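Long-range contacts in mannan endo-1,4-beta-mannosidase (Mytilus edulis, PDB 2C0H), which hydrolyses the beta-1,4-linked backbone of mannans at internal positions, cutting mannohexaose, mannopentaose and mannotetraose but leaving mannobiose and mannotriose intact: residues Q26-Y31 / W321-T326; R63-I68 / F108-N113. The protein carries 3 engineered substitutions. All coordinates share one frame; numbering follows the deposited sequence.

Interaction 1. Residues Q26-Y31 / W321-T326; sequences QAWVNY and WTWSRT
Trp28 and Trp323 meet through the outer carbons of their six-membered rings, Trp28 CZ3 lying 3.8 Å from Trp323 CH2. The two six-membered rings cross obliquely, their planes 68° apart. Ala27 CB fills the adjoining corner, 3.8 Å from Trp323 CZ3. Trp323 CG stands anti to the backbone N (chi1 178°), and the six-membered end of the ring comes to the other segment; its NE1, at the other end of the indole, bonds to Asp327. Thr326 puts CG2 over one face of the Trp28 ring, the two side chains crossing at about a right angle, while Tyr31 CD1 sits over the centre of the opposite face. The contact joins two loops at the C-terminal end of the TIM barrel of this family 5 glycoside hydrolase, one following strand 17-25 and the other strand 319-322. Cis peptide bonds precede both Ala27 and Ser324. Trp323, a probable substrate-binding residue, also lies against Tyr265 and close to Glu294, the probable nucleophile. On the Thr326 side of the Trp28 ring, toward its rim, a water is gripped by three partners: it accepts from Ala27 N at 3.0 Å, donates to Thr326 OG1 at 2.6 Å and is bonded to Ser324 OG at 2.9 Å. Gln26 O receives a weak bond from Thr326 N (3.3 Å, 135° at the hydrogen). Gln26 and Arg325 run side by side in the same direction, with Gln26 NE2 3.7 Å from Arg325 CG; the amide is held by Thr50, and the guanidinium makes a cation-pi contact with Trp330.

Interaction 2. Residues R63-I68 / F108-N113; sequences RVWLHI and FFTLWN
Val64 and Phe109 lie side by side, Val64 CG1 a tight 3.3 Å from Phe109 CD1. They are a registered pair on neighbouring parallel strands of the TIM barrel and face the surrounding helices; Leu66 and Leu111 continue this apolar layer through their CD2 methyls and pack on helix 131-149. Between the strands, backbone bonds run from Val64 N to Phe108 O, Thr110 N to Val64 O and Leu66 N to Thr110 O. A beta bulge then shifts the register by one residue: Leu111 O takes Ile68 N at 3.0 Å and, weakly, His67 N. Asn113 N to Ile68 O, 2.9 Å, resumes the pairing. At the bulge His67 crosses Trp112 obliquely, the planes 43° apart, with CD2 over one face of the indole toward its rim, 3.8 Å from Trp112 CZ2. Tyr137 and Thr73 bond the two imidazole nitrogens, and Gln208 holds Trp112 NE1. On the face of the sheet that looks into the barrel, Thr110 lies alongside Trp65, its CB 3.6 Å from Trp65 CD1. Arg63 is stretched from CG to NE, and Trp65 NE1 lies above one face of its guanidinium, toward the rim. Salt bridges to Asp159 and Glu294, and hydrogen bonds to Asn25 and Asn162, hold the guanidinium beside Glu294, the probable nucleophile. At the end of strand 106-113, Asn113 CG stands anti to its backbone N (chi1 -177°), and the amide, bonded through OD1 to Asn162, crosses the indole of Trp65, a probable substrate-binding residue, obliquely, ND2 3.5 Å from Trp65 CZ3.

In the fold
Both interactions hang on strand 61-68. Backbone bonds join Gln26 to Arg63 and Ala27 to Trp65, tying the loop of interaction 1 to the edge of that strand not used by strand 106-113, and Tyr31 packs on Ile68 and Asn113. Interaction 2 is wholly buried and is carried by a ladder of parallel-strand bonds interrupted by a bulge, with Val64 and Phe109 turned to the helices and Arg63 and Thr110 turned inward. Interaction 1, at the barrel mouth, is only partly buried and relies on oblique aromatic contact, a bridging water and one weak bond. Each brings a probable substrate-binding tryptophan, Trp323 or Trp65, to the active-site end, and Arg63 and Trp323 both approach Glu294.

Interaction 1. Residues Q26-Y31 / W321-T326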
loop_
_atom_site.group_PDB
_atom_site.type_symbol
_atom_site.label_atom_id
_atom_site.label_comp_id
_atom_site.label_asym_id
_atom_site.label_seq_id
_atom_site.Cartn_x
_atom_site.Cartn_y
_atom_site.Cartn_z
ATOM N N GLN A 26 0.830 3.885 -10.033
ATOM C CA GLN A 26 0.675 3.617 -11.475
ATOM C C GLN A 26 -0.829 3.679 -11.809
ATOM O O GLN A 26 -1.212 4.418 -12.718
ATOM C CB GLN A 26 1.362 2.307 -11.898
ATOM C CG GLN A 26 1.474 2.086 -13.425
ATOM C CD GLN A 26 2.616 2.857 -14.104
ATOM O OE1 GLN A 26 3.736 2.923 -13.605
ATOM N NE2 GLN A 26 2.334 3.420 -15.269
ATOM N N ALA A 27 -1.735 2.975 -11.133
ATOM C CA ALA A 27 -1.504 1.804 -10.281
ATOM C C ALA A 27 -1.515 0.531 -11.149
ATOM O O ALA A 27 -1.250 -0.566 -10.649
ATOM C CB ALA A 27 -2.589 1.723 -9.235
ATOM N N TRP A 28 -1.840 0.666 -12.438
ATOM C CA TRP A 28 -1.845 -0.432 -13.404
ATOM C C TRP A 28 -1.644 0.104 -14.826
ATOM O O TRP A 28 -1.717 1.314 -15.060
ATOM C CB TRP A 28 -3.186 -1.195 -13.338
ATOM C CG TRP A 28 -4.392 -0.321 -13.533
ATOM C CD1 TRP A 28 -4.886 0.115 -14.730
ATOM C CD2 TRP A 28 -5.251 0.232 -12.525
ATOM N NE1 TRP A 28 -5.971 0.918 -14.530
ATOM C CE2 TRP A 28 -6.227 1.010 -13.189
ATOM C CE3 TRP A 28 -5.297 0.151 -11.125
ATOM C CZ2 TRP A 28 -7.229 1.684 -12.503
ATOM C CZ3 TRP A 28 -6.276 0.827 -10.450
ATOM C CH2 TRP A 28 -7.239 1.579 -11.133
ATOM N N VAL A 29 -1.410 -0.794 -15.767
ATOM C CA VAL A 29 -1.491 -0.473 -17.202
ATOM C C VAL A 29 -2.688 -1.244 -17.754
ATOM O O VAL A 29 -3.693 -0.644 -18.158
ATOM C CB VAL A 29 -0.173 -0.769 -17.944
ATOM C CG1 VAL A 29 -0.341 -0.541 -19.463
ATOM C CG2 VAL A 29 0.961 0.100 -17.368
ATOM N N ASN A 30 -2.610 -2.574 -17.723
ATOM C CA ASN A 30 -3.780 -3.410 -17.971
ATOM C C ASN A 30 -4.234 -4.031 -16.642
ATOM O O ASN A 30 -3.587 -4.943 -16.137
ATOM C CB ASN A 30 -3.496 -4.490 -19.015
ATOM C CG ASN A 30 -4.792 -5.098 -19.615
ATOM O OD1 ASN A 30 -5.835 -4.428 -19.749
ATOM N ND2 ASN A 30 -4.713 -6.365 -19.985
ATOM N N TYR A 31 -5.336 -3.503 -16.109
ATOM C CA TYR A 31 -5.841 -3.801 -14.737
ATOM C C TYR A 31 -5.881 -5.293 -14.444
ATOM O O TYR A 31 -6.563 -6.028 -15.135
ATOM C CB TYR A 31 -7.239 -3.186 -14.561
ATOM C CG TYR A 31 -7.906 -3.339 -13.208
ATOM C CD1 TYR A 31 -7.728 -2.401 -12.205
ATOM C CD2 TYR A 31 -8.782 -4.385 -12.956
ATOM C CE1 TYR A 31 -8.370 -2.513 -10.987
ATOM C CE2 TYR A 31 -9.427 -4.501 -11.739
ATOM C CZ TYR A 31 -9.214 -3.565 -10.757
ATOM O OH TYR A 31 -9.856 -3.674 -9.551
ATOM N N TRP A 321 2.258 9.686 -2.208
ATOM C CA TRP A 321 2.033 9.114 -3.526
ATOM C C TRP A 321 0.706 9.616 -4.101
ATOM O O TRP A 321 -0.333 9.414 -3.517
ATOM C CB TRP A 321 1.978 7.595 -3.460
ATOM C CG TRP A 321 3.234 6.951 -2.973
ATOM C CD1 TRP A 321 4.514 7.357 -3.209
ATOM C CD2 TRP A 321 3.324 5.740 -2.217
ATOM N NE1 TRP A 321 5.407 6.466 -2.633
ATOM C CE2 TRP A 321 4.696 5.474 -2.012
ATOM C CE3 TRP A 321 2.381 4.859 -1.698
ATOM C CZ2 TRP A 321 5.144 4.355 -1.298
ATOM C CZ3 TRP A 321 2.839 3.744 -0.981
ATOM C CH2 TRP A 321 4.195 3.522 -0.785
ATOM N N THR A 322 0.756 10.309 -5.235
ATOM C CA THR A 322 -0.461 10.786 -5.850
ATOM C C THR A 322 -1.234 9.670 -6.540
ATOM O O THR A 322 -0.677 8.649 -6.913
ATOM C CB THR A 322 -0.152 11.837 -6.908
ATOM O OG1 THR A 322 0.797 11.323 -7.828
ATOM C CG2 THR A 322 0.345 13.125 -6.268
ATOM N N TRP A 323 -2.524 9.897 -6.727
ATOM C CA TRP A 323 -3.373 9.000 -7.470
ATOM C C TRP A 323 -3.813 9.707 -8.749
ATOM O O TRP A 323 -4.473 10.757 -8.625
ATOM C CB TRP A 323 -4.622 8.677 -6.649
ATOM C CG TRP A 323 -5.544 7.786 -7.394
ATOM C CD1 TRP A 323 -6.592 8.156 -8.197
ATOM C CD2 TRP A 323 -5.453 6.366 -7.471
ATOM N NE1 TRP A 323 -7.178 7.031 -8.735
ATOM C CE2 TRP A 323 -6.486 5.924 -8.313
ATOM C CE3 TRP A 323 -4.593 5.420 -6.905
ATOM C CZ2 TRP A 323 -6.686 4.573 -8.598
ATOM C CZ3 TRP A 323 -4.808 4.078 -7.181
ATOM C CH2 TRP A 323 -5.831 3.671 -8.025
ATOM N N SER A 324 -3.500 9.216 -9.954
ATOM C CA SER A 324 -2.502 8.192 -10.332
ATOM C C SER A 324 -2.041 8.439 -11.785
ATOM O O SER A 324 -2.560 9.341 -12.457
ATOM C CB SER A 324 -3.123 6.797 -10.296
ATOM O OG SER A 324 -4.099 6.679 -11.325
ATOM N N ARG A 325 -1.126 7.633 -12.291
ATOM C CA ARG A 325 -0.684 7.789 -13.706
ATOM C C ARG A 325 -1.870 7.682 -14.665
ATOM O O ARG A 325 -1.884 8.373 -15.675
ATOM C CB ARG A 325 0.425 6.788 -14.116
ATOM C CG ARG A 325 0.812 6.783 -15.609
ATOM C CD ARG A 325 1.567 7.999 -15.885
ATOM N NE ARG A 325 1.929 8.238 -17.288
ATOM C CZ ARG A 325 1.173 8.901 -18.161
ATOM N NH1 ARG A 325 -0.032 9.319 -17.824
ATOM N NH2 ARG A 325 1.627 9.128 -19.390
ATOM N N THR A 326 -2.818 6.800 -14.374
ATOM C CA THR A 326 -3.989 6.595 -15.253
ATOM C C THR A 326 -5.090 7.642 -15.113
ATOM O O THR A 326 -5.874 7.822 -16.057
ATOM C CB THR A 326 -4.669 5.215 -15.037
ATOM O OG1 THR A 326 -5.272 5.129 -13.735
ATOM C CG2 THR A 326 -3.675 4.102 -15.248
HETATM O O HOH W 1 -4.551 3.811 -11.556
#

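Interaction 2. Residues R63-I68 / F108-N113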
loop_
_atom_site.group_PDB
_atom_site.type_symbol
_atom_site.label_atom_id
_atom_site.label_comp_id
_atom_site.label_asym_id
_atom_site.label_seq_id
_atom_site.Cartn_x
_atom_site.Cartn_y
_atom_site.Cartn_z
ATOM N N ARG A 63 3.872 2.903 -6.709
ATOM C CA ARG A 63 2.987 1.845 -6.198
ATOM C C ARG A 63 2.259 1.207 -7.388
ATOM O O ARG A 63 1.631 1.899 -8.208
ATOM C CB ARG A 63 2.004 2.422 -5.167
ATOM C CG ARG A 63 0.942 1.481 -4.587
ATOM C CD ARG A 63 0.209 2.181 -3.413
ATOM N NE ARG A 63 -0.827 1.385 -2.727
ATOM C CZ ARG A 63 -2.142 1.576 -2.773
ATOM N NH1 ARG A 63 -2.688 2.545 -3.501
ATOM N NH2 ARG A 63 -2.946 0.787 -2.075
ATOM N N VAL A 64 2.324 -0.116 -7.470
ATOM C CA VAL A 64 1.689 -0.858 -8.556
ATOM C C VAL A 64 0.874 -2.023 -8.006
ATOM O O VAL A 64 1.292 -2.659 -7.053
ATOM C CB VAL A 64 2.733 -1.356 -9.569
ATOM C CG1 VAL A 64 3.637 -2.406 -8.981
ATOM C CG2 VAL A 64 2.080 -1.885 -10.825
ATOM N N TRP A 65 -0.296 -2.275 -8.581
ATOM C CA TRP A 65 -1.193 -3.348 -8.117
ATOM C C TRP A 65 -0.927 -4.652 -8.879
ATOM O O TRP A 65 -0.761 -4.654 -10.106
ATOM C CB TRP A 65 -2.660 -2.927 -8.264
ATOM C CG TRP A 65 -3.121 -1.766 -7.380
ATOM C CD1 TRP A 65 -2.339 -0.938 -6.602
ATOM C CD2 TRP A 65 -4.455 -1.309 -7.226
ATOM N NE1 TRP A 65 -3.125 -0.009 -5.972
ATOM C CE2 TRP A 65 -4.428 -0.199 -6.352
ATOM C CE3 TRP A 65 -5.684 -1.719 -7.759
ATOM C CZ2 TRP A 65 -5.597 0.486 -5.979
ATOM C CZ3 TRP A 65 -6.837 -1.040 -7.389
ATOM C CH2 TRP A 65 -6.783 0.048 -6.512
ATOM N N LEU A 66 -0.904 -5.769 -8.142
ATOM C CA LEU A 66 -0.487 -7.064 -8.663
ATOM C C LEU A 66 -1.684 -8.028 -8.890
ATOM O O LEU A 66 -2.240 -8.067 -9.988
ATOM C CB LEU A 66 0.592 -7.672 -7.738
ATOM C CG LEU A 66 1.341 -8.901 -8.287
ATOM C CD1 LEU A 66 2.259 -8.552 -9.440
ATOM C CD2 LEU A 66 2.171 -9.543 -7.194
ATOM N N HIS A 67 -2.135 -8.763 -7.876
ATOM C CA HIS A 67 -3.212 -9.760 -8.100
ATOM C C HIS A 67 -4.614 -9.165 -8.219
ATOM O O HIS A 67 -5.412 -9.652 -9.023
ATOM C CB HIS A 67 -3.275 -10.810 -6.989
ATOM C CG HIS A 67 -1.965 -11.435 -6.639
ATOM N ND1 HIS A 67 -1.124 -12.001 -7.571
ATOM C CD2 HIS A 67 -1.411 -11.685 -5.430
ATOM C CE1 HIS A 67 -0.079 -12.528 -6.950
ATOM N NE2 HIS A 67 -0.235 -12.352 -5.650
ATOM N N ILE A 68 -4.912 -8.167 -7.373
ATOM C CA ILE A 68 -6.196 -7.454 -7.294
ATOM C C ILE A 68 -7.309 -8.332 -6.703
ATOM O O ILE A 68 -7.529 -8.306 -5.484
ATOM C CB ILE A 68 -6.533 -6.765 -8.627
ATOM C CG1 ILE A 68 -5.344 -5.852 -8.999
ATOM C CG2 ILE A 68 -7.835 -5.987 -8.502
ATOM C CD1 ILE A 68 -5.586 -4.830 -10.119
ATOM N N PHE A 108 6.733 -0.498 -4.974
ATOM C CA PHE A 108 5.887 -1.117 -3.952
ATOM C C PHE A 108 4.757 -1.875 -4.644
ATOM O O PHE A 108 3.948 -1.273 -5.339
ATOM C CB PHE A 108 5.358 -0.070 -2.976
ATOM C CG PHE A 108 6.441 0.558 -2.161
ATOM C CD1 PHE A 108 6.751 0.059 -0.903
ATOM C CD2 PHE A 108 7.198 1.595 -2.677
ATOM C CE1 PHE A 108 7.778 0.601 -0.168
ATOM C CE2 PHE A 108 8.248 2.139 -1.933
ATOM C CZ PHE A 108 8.501 1.655 -0.670
ATOM N N PHE A 109 4.711 -3.195 -4.470
ATOM C CA PHE A 109 3.676 -4.026 -5.064
ATOM C C PHE A 109 2.480 -4.208 -4.099
ATOM O O PHE A 109 2.647 -4.577 -2.933
ATOM C CB PHE A 109 4.230 -5.415 -5.425
ATOM C CG PHE A 109 5.191 -5.433 -6.591
ATOM C CD1 PHE A 109 4.720 -5.308 -7.893
ATOM C CD2 PHE A 109 6.536 -5.667 -6.400
ATOM C CE1 PHE A 109 5.581 -5.371 -8.976
ATOM C CE2 PHE A 109 7.408 -5.720 -7.480
ATOM C CZ PHE A 109 6.928 -5.581 -8.768
ATOM N N THR A 110 1.267 -3.938 -4.579
ATOM C CA THR A 110 0.045 -4.121 -3.780
ATOM C C THR A 110 -0.628 -5.433 -4.181
ATOM O O THR A 110 -1.001 -5.625 -5.336
ATOM C CB THR A 110 -0.951 -2.958 -3.986
ATOM O OG1 THR A 110 -0.288 -1.732 -3.697
ATOM C CG2 THR A 110 -2.127 -3.067 -3.082
ATOM N N LEU A 111 -0.797 -6.342 -3.232
ATOM C CA LEU A 111 -1.246 -7.690 -3.561
ATOM C C LEU A 111 -2.736 -7.748 -3.954
ATOM O O LEU A 111 -3.039 -8.223 -5.050
ATOM C CB LEU A 111 -0.983 -8.635 -2.367
ATOM C CG LEU A 111 0.485 -8.814 -1.987
ATOM C CD1 LEU A 111 0.509 -9.718 -0.752
ATOM C CD2 LEU A 111 1.338 -9.368 -3.092
ATOM N N TRP A 112 -3.620 -7.274 -3.076
ATOM C CA TRP A 112 -5.091 -7.403 -3.213
ATOM C C TRP A 112 -5.814 -6.063 -3.201
ATOM O O TRP A 112 -5.247 -5.044 -2.812
ATOM C CB TRP A 112 -5.659 -8.277 -2.095
ATOM C CG TRP A 112 -4.926 -9.574 -1.943
ATOM C CD1 TRP A 112 -4.048 -9.904 -0.943
ATOM C CD2 TRP A 112 -4.989 -10.711 -2.808
ATOM N NE1 TRP A 112 -3.574 -11.156 -1.138
ATOM C CE2 TRP A 112 -4.126 -11.684 -2.272
ATOM C CE3 TRP A 112 -5.679 -10.998 -3.996
ATOM C CZ2 TRP A 112 -3.945 -12.940 -2.868
ATOM C CZ3 TRP A 112 -5.492 -12.249 -4.594
ATOM C CH2 TRP A 112 -4.629 -13.200 -4.018
ATOM N N ASN A 113 -7.082 -6.073 -3.609
ATOM C CA ASN A 113 -7.930 -4.867 -3.588
ATOM C C ASN A 113 -9.302 -5.123 -2.941
ATOM O O ASN A 113 -10.038 -6.028 -3.360
ATOM C CB ASN A 113 -8.129 -4.386 -5.027
ATOM C CG ASN A 113 -8.926 -3.101 -5.109
ATOM O OD1 ASN A 113 -8.957 -2.309 -4.176
ATOM N ND2 ASN A 113 -9.575 -2.896 -6.252
#